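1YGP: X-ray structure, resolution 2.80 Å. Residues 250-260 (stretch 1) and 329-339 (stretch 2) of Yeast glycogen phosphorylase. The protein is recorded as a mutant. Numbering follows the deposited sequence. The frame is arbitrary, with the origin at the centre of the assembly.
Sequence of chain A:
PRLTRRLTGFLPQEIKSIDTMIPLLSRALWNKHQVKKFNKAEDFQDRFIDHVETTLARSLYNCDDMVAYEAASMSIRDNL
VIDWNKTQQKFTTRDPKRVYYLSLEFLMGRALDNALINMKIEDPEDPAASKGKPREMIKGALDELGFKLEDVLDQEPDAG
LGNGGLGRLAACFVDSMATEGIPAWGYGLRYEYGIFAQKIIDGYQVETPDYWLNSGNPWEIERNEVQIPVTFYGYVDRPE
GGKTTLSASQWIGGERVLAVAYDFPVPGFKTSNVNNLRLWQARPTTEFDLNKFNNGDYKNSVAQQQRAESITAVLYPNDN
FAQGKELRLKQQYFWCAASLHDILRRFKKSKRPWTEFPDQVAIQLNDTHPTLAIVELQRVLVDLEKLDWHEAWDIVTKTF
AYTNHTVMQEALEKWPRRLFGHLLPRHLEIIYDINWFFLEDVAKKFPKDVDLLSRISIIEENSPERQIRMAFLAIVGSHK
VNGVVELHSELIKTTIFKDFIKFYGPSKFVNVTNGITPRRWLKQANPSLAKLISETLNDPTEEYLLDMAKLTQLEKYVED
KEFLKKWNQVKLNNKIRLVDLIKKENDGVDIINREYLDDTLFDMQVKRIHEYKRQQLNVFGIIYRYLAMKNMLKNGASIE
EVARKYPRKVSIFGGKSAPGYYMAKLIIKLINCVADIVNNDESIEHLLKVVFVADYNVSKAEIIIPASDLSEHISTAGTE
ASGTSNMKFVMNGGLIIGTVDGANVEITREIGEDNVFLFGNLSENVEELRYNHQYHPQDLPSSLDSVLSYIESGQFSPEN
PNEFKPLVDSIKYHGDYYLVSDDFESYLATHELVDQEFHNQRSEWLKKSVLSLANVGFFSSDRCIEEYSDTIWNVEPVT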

ATOM      1  N   GLN A 250     -21.498   8.257 -30.281  1.00 25.00           N
ATOM      2  CA  GLN A 250     -20.546   7.330 -29.717  1.00 24.15           C
ATOM      3  C   GLN A 250     -19.234   8.041 -29.448  1.00 24.25           C
ATOM      4  O   GLN A 250     -18.634   8.677 -30.327  1.00 22.99           O
ATOM      5  CB  GLN A 250     -20.280   6.173 -30.676  1.00 21.98           C
ATOM      6  N   TRP A 251     -18.825   7.981 -28.183  1.00 22.04           N
ATOM      7  CA  TRP A 251     -17.539   8.519 -27.787  1.00 20.12           C
ATOM      8  C   TRP A 251     -16.566   7.346 -27.862  1.00 21.33           C
ATOM      9  O   TRP A 251     -16.678   6.343 -27.146  1.00 14.64           O
ATOM     10  CB  TRP A 251     -17.612   9.068 -26.365  1.00 13.03           C
ATOM     11  CG  TRP A 251     -16.339   9.705 -25.809  1.00 14.04           C
ATOM     12  CD1 TRP A 251     -15.232  10.038 -26.563  1.00 14.54           C
ATOM     13  CD2 TRP A 251     -16.154  10.001 -24.487  1.00 15.44           C
ATOM     14  NE1 TRP A 251     -14.355  10.531 -25.721  1.00  8.78           N
ATOM     15  CE2 TRP A 251     -14.854  10.528 -24.481  1.00 12.28           C
ATOM     16  CE3 TRP A 251     -16.891   9.893 -23.309  1.00 15.27           C
ATOM     17  CZ2 TRP A 251     -14.277  10.950 -23.294  1.00 12.74           C
ATOM     18  CZ3 TRP A 251     -16.306  10.318 -22.121  1.00 16.03           C
ATOM     19  CH2 TRP A 251     -15.013  10.839 -22.115  1.00 14.56           C
ATOM     20  N   ILE A 252     -15.653   7.436 -28.815  1.00 23.55           N
ATOM     21  CA  ILE A 252     -14.590   6.464 -28.960  1.00 25.40           C
ATOM     22  C   ILE A 252     -13.432   7.234 -28.349  1.00 26.62           C
ATOM     23  O   ILE A 252     -12.792   8.060 -29.000  1.00 26.83           O
ATOM     24  CB  ILE A 252     -14.397   6.177 -30.446  1.00 24.43           C
ATOM     25  CG1 ILE A 252     -15.664   5.563 -30.996  1.00 26.83           C
ATOM     26  CG2 ILE A 252     -13.210   5.250 -30.651  1.00 25.90           C
ATOM     27  CD1 ILE A 252     -15.695   5.505 -32.541  1.00 37.23           C
ATOM     28  N   GLY A 253     -13.238   7.039 -27.049  1.00 28.66           N
ATOM     29  CA  GLY A 253     -12.211   7.741 -26.289  1.00 29.13           C
ATOM     30  C   GLY A 253     -10.790   7.265 -26.551  1.00 26.07           C
ATOM     31  O   GLY A 253     -10.580   6.258 -27.219  1.00 32.11           O
ATOM     32  N   GLY A 254      -9.796   7.948 -26.005  1.00 21.16           N
ATOM     33  CA  GLY A 254      -8.422   7.574 -26.259  1.00 21.18           C
ATOM     34  C   GLY A 254      -7.669   7.030 -25.051  1.00 22.30           C
ATOM     35  O   GLY A 254      -6.585   6.491 -25.232  1.00 26.48           O
ATOM     36  N   GLU A 255      -8.108   7.126 -23.805  1.00 21.35           N
ATOM     37  CA  GLU A 255      -7.366   6.597 -22.676  1.00 18.52           C
ATOM     38  C   GLU A 255      -8.421   6.061 -21.740  1.00 18.30           C
ATOM     39  O   GLU A 255      -9.556   6.570 -21.746  1.00 22.07           O
ATOM     40  CB  GLU A 255      -6.594   7.736 -22.055  1.00 22.96           C
ATOM     41  CG  GLU A 255      -5.699   7.430 -20.857  1.00 31.65           C
ATOM     42  CD  GLU A 255      -4.897   8.639 -20.376  1.00 37.04           C
ATOM     43  OE1 GLU A 255      -4.417   9.394 -21.227  1.00 41.45           O
ATOM     44  OE2 GLU A 255      -4.745   8.830 -19.163  1.00 36.61           O
ATOM     45  N   ARG A 256      -8.121   5.025 -20.967  1.00 15.15           N
ATOM     46  CA  ARG A 256      -9.091   4.502 -20.019  1.00 18.89           C
ATOM     47  C   ARG A 256      -8.317   4.212 -18.770  1.00 13.59           C
ATOM     48  O   ARG A 256      -7.217   3.668 -18.858  1.00 17.43           O
ATOM     49  CB  ARG A 256      -9.750   3.174 -20.389  1.00 25.14           C
ATOM     50  CG  ARG A 256     -10.499   3.050 -21.726  1.00 36.89           C
ATOM     51  CD  ARG A 256     -11.527   1.906 -21.734  1.00 43.32           C
ATOM     52  NE  ARG A 256     -11.104   0.768 -20.919  1.00 50.58           N
ATOM     53  CZ  ARG A 256     -11.947  -0.198 -20.533  1.00 53.70           C
ATOM     54  NH1 ARG A 256     -13.239  -0.201 -20.887  1.00 52.32           N
ATOM     55  NH2 ARG A 256     -11.504  -1.128 -19.683  1.00 53.16           N
ATOM     56  N   VAL A 257      -8.841   4.602 -17.627  1.00  9.56           N
ATOM     57  CA  VAL A 257      -8.204   4.344 -16.348  1.00  8.32           C
ATOM     58  C   VAL A 257      -9.242   3.583 -15.555  1.00 11.72           C
ATOM     59  O   VAL A 257     -10.373   3.425 -16.057  1.00 17.59           O
ATOM     60  CB  VAL A 257      -7.839   5.641 -15.614  1.00  2.98           C
ATOM     61  CG1 VAL A 257      -6.684   6.285 -16.331  1.00  2.00           C
ATOM     62  CG2 VAL A 257      -8.989   6.639 -15.620  1.00  7.11           C
ATOM     63  N   LEU A 258      -8.913   3.090 -14.363  1.00  6.39           N
ATOM     64  CA  LEU A 258      -9.890   2.348 -13.602  1.00  7.43           C
ATOM     65  C   LEU A 258     -10.110   3.011 -12.283  1.00  9.43           C
ATOM     66  O   LEU A 258      -9.138   3.491 -11.702  1.00 13.10           O
ATOM     67  CB  LEU A 258      -9.455   0.945 -13.312  1.00  5.27           C
ATOM     68  CG  LEU A 258      -9.444  -0.035 -14.448  1.00 10.65           C
ATOM     69  CD1 LEU A 258      -9.182  -1.401 -13.862  1.00  9.32           C
ATOM     70  CD2 LEU A 258     -10.777  -0.080 -15.165  1.00 11.76           C
ATOM     71  N   ALA A 259     -11.347   3.027 -11.799  1.00  9.26           N
ATOM     72  CA  ALA A 259     -11.662   3.630 -10.524  1.00  8.90           C
ATOM     73  C   ALA A 259     -11.989   2.451  -9.622  1.00 11.46           C
ATOM     74  O   ALA A 259     -12.870   1.647  -9.931  1.00 15.70           O
ATOM     75  CB  ALA A 259     -12.863   4.521 -10.666  1.00  2.00           C
ATOM     76  N   VAL A 260     -11.256   2.258  -8.540  1.00 10.37           N
ATOM     77  CA  VAL A 260     -11.514   1.169  -7.625  1.00  7.44           C
ATOM     78  C   VAL A 260     -12.011   1.879  -6.379  1.00  7.99           C
ATOM     79  O   VAL A 260     -11.398   2.877  -5.960  1.00  9.19           O
ATOM     80  CB  VAL A 260     -10.188   0.415  -7.404  1.00  8.32           C
ATOM     81  CG1 VAL A 260     -10.284  -0.627  -6.303  1.00  7.04           C
ATOM     82  CG2 VAL A 260      -9.836  -0.260  -8.718  1.00 12.01           C
ATOM     83  N   LEU A 329      -8.844  19.113 -14.258  1.00 12.33           N
ATOM     84  CA  LEU A 329     -10.058  18.740 -14.947  1.00 10.79           C
ATOM     85  C   LEU A 329     -10.192  17.223 -15.030  1.00 11.62           C
ATOM     86  O   LEU A 329     -11.257  16.666 -14.748  1.00  9.32           O
ATOM     87  CB  LEU A 329     -10.068  19.351 -16.349  1.00 13.27           C
ATOM     88  CG  LEU A 329     -11.392  19.254 -17.152  1.00 18.69           C
ATOM     89  CD1 LEU A 329     -12.566  19.895 -16.386  1.00 14.43           C
ATOM     90  CD2 LEU A 329     -11.190  19.932 -18.484  1.00 13.32           C
ATOM     91  N   LYS A 330      -9.075  16.548 -15.304  1.00 17.05           N
ATOM     92  CA  LYS A 330      -8.968  15.096 -15.455  1.00 14.20           C
ATOM     93  C   LYS A 330      -9.434  14.388 -14.188  1.00 10.22           C
ATOM     94  O   LYS A 330     -10.242  13.467 -14.215  1.00 11.45           O
ATOM     95  CB  LYS A 330      -7.511  14.821 -15.784  1.00 10.58           C
ATOM     96  CG  LYS A 330      -7.189  13.621 -16.644  1.00 18.55           C
ATOM     97  CD  LYS A 330      -5.839  13.970 -17.253  1.00 19.09           C
ATOM     98  CE  LYS A 330      -5.355  12.960 -18.292  1.00 21.90           C
ATOM     99  NZ  LYS A 330      -4.089  13.414 -18.845  1.00 22.76           N
ATOM    100  N   GLN A 331      -8.986  14.887 -13.048  1.00  9.52           N
ATOM    101  CA  GLN A 331      -9.345  14.403 -11.729  1.00 10.44           C
ATOM    102  C   GLN A 331     -10.831  14.641 -11.444  1.00 10.64           C
ATOM    103  O   GLN A 331     -11.544  13.719 -11.040  1.00 11.69           O
ATOM    104  CB  GLN A 331      -8.400  15.134 -10.779  1.00  8.23           C
ATOM    105  CG  GLN A 331      -8.493  14.985  -9.287  1.00  6.17           C
ATOM    106  CD  GLN A 331      -7.317  15.691  -8.601  1.00  4.36           C
ATOM    107  OE1 GLN A 331      -7.305  16.909  -8.427  1.00 10.89           O
ATOM    108  NE2 GLN A 331      -6.271  15.018  -8.153  1.00  2.00           N
ATOM    109  N   GLN A 332     -11.359  15.849 -11.695  1.00 12.39           N
ATOM    110  CA  GLN A 332     -12.765  16.183 -11.466  1.00  8.65           C
ATOM    111  C   GLN A 332     -13.674  15.361 -12.376  1.00  8.46           C
ATOM    112  O   GLN A 332     -14.777  14.958 -11.971  1.00  6.05           O
ATOM    113  CB  GLN A 332     -13.023  17.665 -11.726  1.00  8.84           C
ATOM    114  CG  GLN A 332     -12.288  18.621 -10.809  1.00 13.54           C
ATOM    115  CD  GLN A 332     -12.690  20.079 -10.951  1.00 15.30           C
ATOM    116  OE1 GLN A 332     -12.659  20.857  -9.990  1.00 21.33           O
ATOM    117  NE2 GLN A 332     -13.104  20.547 -12.115  1.00 22.31           N
ATOM    118  N   TYR A 333     -13.231  15.052 -13.605  1.00  5.99           N
ATOM    119  CA  TYR A 333     -14.029  14.171 -14.428  1.00  7.04           C
ATOM    120  C   TYR A 333     -14.003  12.774 -13.812  1.00  7.15           C
ATOM    121  O   TYR A 333     -15.092  12.303 -13.488  1.00  9.52           O
ATOM    122  CB  TYR A 333     -13.519  14.082 -15.871  1.00  8.88           C
ATOM    123  CG  TYR A 333     -14.453  13.214 -16.704  1.00 11.39           C
ATOM    124  CD1 TYR A 333     -15.836  13.278 -16.511  1.00 11.29           C
ATOM    125  CD2 TYR A 333     -13.930  12.287 -17.597  1.00 14.25           C
ATOM    126  CE1 TYR A 333     -16.683  12.408 -17.187  1.00 16.02           C
ATOM    127  CE2 TYR A 333     -14.772  11.414 -18.285  1.00 13.28           C
ATOM    128  CZ  TYR A 333     -16.142  11.477 -18.067  1.00 13.21           C
ATOM    129  OH  TYR A 333     -16.995  10.588 -18.682  1.00 12.99           O
ATOM    130  N   PHE A 334     -12.850  12.116 -13.581  1.00  7.21           N
ATOM    131  CA  PHE A 334     -12.719  10.781 -12.977  1.00  2.90           C
ATOM    132  C   PHE A 334     -13.657  10.529 -11.778  1.00  3.39           C
ATOM    133  O   PHE A 334     -14.430   9.569 -11.726  1.00  4.65           O
ATOM    134  CB  PHE A 334     -11.245  10.639 -12.597  1.00  2.00           C
ATOM    135  CG  PHE A 334     -10.872   9.397 -11.805  1.00  4.38           C
ATOM    136  CD1 PHE A 334     -10.750   8.167 -12.446  1.00  2.87           C
ATOM    137  CD2 PHE A 334     -10.704   9.483 -10.422  1.00  3.59           C
ATOM    138  CE1 PHE A 334     -10.476   7.024 -11.707  1.00  2.41           C
ATOM    139  CE2 PHE A 334     -10.429   8.329  -9.688  1.00  8.79           C
ATOM    140  CZ  PHE A 334     -10.318   7.096 -10.330  1.00  6.71           C
ATOM    141  N   TRP A 335     -13.687  11.422 -10.813  1.00  2.99           N
ATOM    142  CA  TRP A 335     -14.543  11.277  -9.662  1.00  4.06           C
ATOM    143  C   TRP A 335     -15.987  11.471 -10.049  1.00  7.16           C
ATOM    144  O   TRP A 335     -16.795  10.667  -9.569  1.00  9.54           O
ATOM    145  CB  TRP A 335     -14.072  12.285  -8.636  1.00  5.65           C
ATOM    146  CG  TRP A 335     -15.026  12.801  -7.572  1.00  5.82           C
ATOM    147  CD1 TRP A 335     -15.582  12.045  -6.565  1.00  6.21           C
ATOM    148  CD2 TRP A 335     -15.340  14.127  -7.492  1.00  2.29           C
ATOM    149  NE1 TRP A 335     -16.240  12.915  -5.830  1.00  4.15           N
ATOM    150  CE2 TRP A 335     -16.123  14.164  -6.344  1.00  3.31           C
ATOM    151  CE3 TRP A 335     -15.057  15.273  -8.229  1.00  2.00           C
ATOM    152  CZ2 TRP A 335     -16.625  15.394  -5.931  1.00  2.00           C
ATOM    153  CZ3 TRP A 335     -15.572  16.486  -7.798  1.00  2.00           C
ATOM    154  CH2 TRP A 335     -16.349  16.548  -6.656  1.00  2.00           C
ATOM    155  N   CYS A 336     -16.370  12.459 -10.881  1.00  8.43           N
ATOM    156  CA  CYS A 336     -17.771  12.612 -11.294  1.00  7.26           C
ATOM    157  C   CYS A 336     -18.334  11.426 -12.082  1.00  4.71           C
ATOM    158  O   CYS A 336     -19.438  10.936 -11.844  1.00  3.08           O
ATOM    159  CB  CYS A 336     -17.902  13.853 -12.128  1.00 13.85           C
ATOM    160  SG  CYS A 336     -17.807  15.278 -11.031  1.00 16.85           S
ATOM    161  N   ALA A 337     -17.501  10.905 -12.964  1.00  2.00           N
ATOM    162  CA  ALA A 337     -17.783   9.782 -13.818  1.00  3.36           C
ATOM    163  C   ALA A 337     -18.066   8.491 -13.050  1.00  7.30           C
ATOM    164  O   ALA A 337     -19.153   7.905 -13.165  1.00  9.46           O
ATOM    165  CB  ALA A 337     -16.586   9.575 -14.728  1.00  3.43           C
ATOM    166  N   ALA A 338     -17.085   8.046 -12.252  1.00  6.61           N
ATOM    167  CA  ALA A 338     -17.176   6.834 -11.461  1.00  3.11           C
ATOM    168  C   ALA A 338     -18.325   6.902 -10.456  1.00  4.05           C
ATOM    169  O   ALA A 338     -19.159   5.995 -10.377  1.00  4.10           O
ATOM    170  CB  ALA A 338     -15.881   6.648 -10.729  1.00  2.00           C
ATOM    171  N   SER A 339     -18.440   8.006  -9.731  1.00  5.24           N
ATOM    172  CA  SER A 339     -19.522   8.203  -8.796  1.00  5.82           C
ATOM    173  C   SER A 339     -20.880   8.184  -9.474  1.00  6.10           C
ATOM    174  O   SER A 339     -21.782   7.489  -9.004  1.00  6.80           O
ATOM    175  CB  SER A 339     -19.317   9.517  -8.107  1.00  8.16           C
ATOM    176  OG  SER A 339     -18.097   9.494  -7.382  1.00  4.60           O
TER

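The contact is a strand laid across a helix. The axis of the strand that carries Val257 and Ala259 approaches that of helix 329-339 to 9.4 Å, and their N-to-C directions differ by 60°. No hydrogen bond passes between the two stretches, so what joins them here is packing, mostly between side chains, with 284 Å² buried in total. The helix is regular, its backbone bonds running from Tyr333 N to Leu329 O (2.8 Å) through to Ser339 N to Trp335 O (3.1 Å). With the amides of Tyr333 to Ser339 and the carbonyls of Leu329 to Trp335 paired within the stretch, it meets the strand through side chains.

Alternation along the strand decides which residues reach that surface. The CA-to-CB bonds of Glu255, Val257 and Ala259 point toward the helix, whereas those of Leu258 and Val260 point away. On the helix, Tyr333, Phe334 and Ala338 point toward the strand; Phe334 and Ala338 are four residues apart, about one turn, and so lie on the same side.

The main bump is the ring of Phe334, which has the largest covered area of any residue here, 64 Å². With chi1 at 173° (t), it extends to the strand between Val257 and Ala259. Val257 CG2 lies 3.9 Å from Phe334 CD1, and Ala259 CB lies 3.6 Å from Phe334 CE1; both methyls approach the ring obliquely. Between them in sequence, Leu258 contributes backbone: its O sits 3.8 Å from Phe334 CE1, at the ring edge and near the ring plane, a placement that sets the carbonyl oxygen against the slightly positive rim of the ring.

The nearest CA atoms belong to two alanines: those of Ala259 and Ala338 are 6.4 Å apart, and Ala259 CB meets Ala338 CB at 3.7 Å, so the two methyls are already in van der Waals contact. Ala259 CB thus touches both Phe334 and Ala338, filling the hollow between them.

Toward the N-terminal end of the helical stretch the gap is wider and longer side chains reach into it. Glu255 and Lys330 meet only loosely, Glu255 OE2 lying 4.3 Å from Lys330 CE. The CA-to-CB bond of Lys330 points sideways, but the extended chain brings its end nearer the strand; its NZ is hydrogen-bonded elsewhere in the structure.

A separate aromatic contact comes from the earlier strand, which carries Trp251. Trp251 CZ3 is 3.5 Å from Tyr333 OH, which lies at the indole edge near its plane, and Trp251 CH2 is 3.9 Å from Tyr333 CE2, adding apolar contact between the two rings.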